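PDB 3M9Q: protein male-specific lethal-3 from Drosophila melanogaster, which reads trimethylated histone H3 tails through its chromodomain, as part of the MSL complex that doubles transcription of the male X chromosome. Local coordinates for residues K83-E86 / E87-Q90. The protein carries 1 engineered substitution. Residues are numbered along the deposited sequence; the frame is centred on the assembly and turned at random.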
ATOM      1  N   LYS A  83       7.070   2.760   2.620  1.00  9.37           N
ATOM      2  CA  LYS A  83       7.256   4.036   3.309  1.00  9.31           C
ATOM      3  C   LYS A  83       7.603   5.154   2.326  1.00  8.89           C
ATOM      4  O   LYS A  83       8.253   4.929   1.314  1.00  9.19           O
ATOM      5  CB  LYS A  83       8.358   3.909   4.359  1.00  9.42           C
ATOM      6  CG  LYS A  83       8.008   3.007   5.536  1.00 10.01           C
ATOM      7  CD  LYS A  83       7.034   3.678   6.468  1.00  9.92           C
ATOM      8  CE  LYS A  83       6.591   2.772   7.601  1.00 10.08           C
ATOM      9  NZ  LYS A  83       5.727   3.516   8.550  1.00 10.34           N
ATOM     10  N   ASP A  84       7.163   6.359   2.668  1.00  8.57           N
ATOM     11  CA  ASP A  84       7.294   7.549   1.804  1.00  9.10           C
ATOM     12  C   ASP A  84       8.661   8.215   1.931  1.00  9.23           C
ATOM     13  O   ASP A  84       8.775   9.414   2.157  1.00 10.91           O
ATOM     14  CB  ASP A  84       6.191   8.540   2.158  1.00  9.54           C
ATOM     15  CG  ASP A  84       6.035   9.645   1.136  1.00  9.21           C
ATOM     16  OD1 ASP A  84       6.456   9.452  -0.027  1.00  9.50           O
ATOM     17  OD2 ASP A  84       5.484  10.701   1.519  1.00  9.66           O
ATOM     18  N   THR A  85       9.700   7.409   1.800  1.00  9.48           N
ATOM     19  CA  THR A  85      11.093   7.875   1.835  1.00  9.45           C
ATOM     20  C   THR A  85      11.520   8.433   0.485  1.00  9.31           C
ATOM     21  O   THR A  85      10.920   8.147  -0.542  1.00  9.23           O
ATOM     22  CB  THR A  85      12.039   6.720   2.165  1.00  8.97           C
ATOM     23  OG1 THR A  85      11.914   5.741   1.128  1.00  9.81           O
ATOM     24  CG2 THR A  85      11.720   6.100   3.532  1.00 10.49           C
ATOM     25  N   GLU A  86      12.584   9.220   0.484  1.00  8.94           N
ATOM     26  CA  GLU A  86      13.123   9.762  -0.761  1.00  9.62           C
ATOM     27  C   GLU A  86      13.455   8.637  -1.735  1.00  9.30           C
ATOM     28  O   GLU A  86      13.193   8.730  -2.938  1.00  9.39           O
ATOM     29  CB  GLU A  86      14.358  10.637  -0.491  1.00 10.08           C
ATOM     30  CG  GLU A  86      15.214  10.955  -1.728  1.00 10.18           C
ATOM     31  CD  GLU A  86      14.550  11.835  -2.780  1.00 10.34           C
ATOM     32  OE1 GLU A  86      13.393  12.261  -2.599  1.00 10.55           O
ATOM     33  OE2 GLU A  86      15.220  12.092  -3.806  1.00 11.06           O
ATOM     34  N   GLU A  87      14.010   7.560  -1.203  1.00  9.85           N
ATOM     35  CA  GLU A  87      14.441   6.449  -2.048  1.00 10.79           C
ATOM     36  C   GLU A  87      13.234   5.801  -2.733  1.00 10.41           C
ATOM     37  O   GLU A  87      13.275   5.473  -3.920  1.00 10.08           O
ATOM     38  CB  GLU A  87      15.250   5.427  -1.240  1.00 12.77           C
ATOM     39  CG  GLU A  87      16.628   5.959  -0.795  1.00 14.87           C
ATOM     40  CD  GLU A  87      16.547   7.203   0.100  1.00 16.32           C
ATOM     41  OE1 GLU A  87      15.776   7.196   1.089  1.00 13.62           O
ATOM     42  OE2 GLU A  87      17.266   8.195  -0.192  1.00 18.83           O
ATOM     43  N   ASN A  88      12.143   5.654  -1.997  1.00  9.49           N
ATOM     44  CA  ASN A  88      10.936   5.054  -2.578  1.00  9.70           C
ATOM     45  C   ASN A  88      10.210   6.017  -3.513  1.00  8.84           C
ATOM     46  O   ASN A  88       9.606   5.599  -4.497  1.00  8.95           O
ATOM     47  CB  ASN A  88      10.013   4.491  -1.505  1.00  9.91           C
ATOM     48  CG  ASN A  88      10.579   3.235  -0.875  1.00 10.37           C
ATOM     49  OD1 ASN A  88      11.326   2.493  -1.519  1.00 11.96           O
ATOM     50  ND2 ASN A  88      10.234   2.990   0.375  1.00  9.97           N
ATOM     51  N   ARG A  89      10.319   7.311  -3.247  1.00  8.41           N
ATOM     52  CA  ARG A  89       9.809   8.318  -4.182  1.00  8.85           C
ATOM     53  C   ARG A  89      10.537   8.248  -5.515  1.00  9.25           C
ATOM     54  O   ARG A  89       9.942   8.387  -6.591  1.00  9.14           O
ATOM     55  CB  ARG A  89       9.928   9.728  -3.598  1.00  9.40           C
ATOM     56  CG  ARG A  89       8.961  10.002  -2.467  1.00  9.61           C
ATOM     57  CD  ARG A  89       9.057  11.427  -1.983  1.00 11.05           C
ATOM     58  NE  ARG A  89       8.332  11.605  -0.733  1.00 10.24           N
ATOM     59  CZ  ARG A  89       8.025  12.777  -0.193  1.00 10.34           C
ATOM     60  NH1 ARG A  89       8.366  13.911  -0.784  1.00 12.40           N
ATOM     61  NH2 ARG A  89       7.366  12.811   0.938  1.00 10.49           N
ATOM     62  N   GLN A  90      11.844   8.044  -5.444  1.00  9.57           N
ATOM     63  CA  GLN A  90      12.652   7.901  -6.656  1.00 10.23           C
ATOM     64  C   GLN A  90      12.284   6.616  -7.386  1.00 10.07           C
ATOM     65  O   GLN A  90      12.168   6.599  -8.604  1.00 10.06           O
ATOM     66  CB  GLN A  90      14.154   7.946  -6.353  1.00 10.47           C
ATOM     67  CG  GLN A  90      14.646   9.332  -5.928  1.00 10.99           C
ATOM     68  CD  GLN A  90      14.609  10.366  -7.042  1.00 11.01           C
ATOM     69  OE1 GLN A  90      14.425  10.042  -8.220  1.00 11.20           O
ATOM     70  NE2 GLN A  90      14.776  11.625  -6.670  1.00 12.46           N
TER
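Lys83 O accepts a hydrogen bond from Asn88 ND2 at 2.9 Å, where the last strand of the chromodomain, 81-83, passes into the N-capped C-terminal helix 86-100. The bond is nearly straight and lies in the amide plane of Asn88, which fixes the rotation of that amide. The Lys83 amine points away from the helix, to a salt bridge with Glu24 and a hydrogen bond to Leu19 O. Asp84 centres an inverse gamma turn. Its CG stands anti to the backbone N (chi1 -167°), which swings the carboxylate back to the extended chain of Arg89. Arg89 grips it side-on in a salt bridge: Arg89 NE meets Asp84 OD1 at 2.9 Å, and Arg89 NH2 meets Asp84 OD2 at 2.9 Å. Both nitrogens come from above the carboxylate plane, and the two flat groups are turned by 26°. Asp84 also touches Ile25 and Leu27 of strand 25-29. With an alanine here the Arg89 guanidinium is likely to lose its acidic mate and be free to swing away from the turn. Thr85 is the N-cap: OG1 takes the backbone N-H of Asn88 at 3.1 Å. Thr85 O accepts from Arg89 N, an i to i+4 bond of the helix. The chains of Glu86 and Gln90 both turn about their CB-CG bonds and meet. Gln90 NE2 donates to Glu86 OE2 at 2.9 Å, an almost linear bond (174°) from above the carboxylate plane.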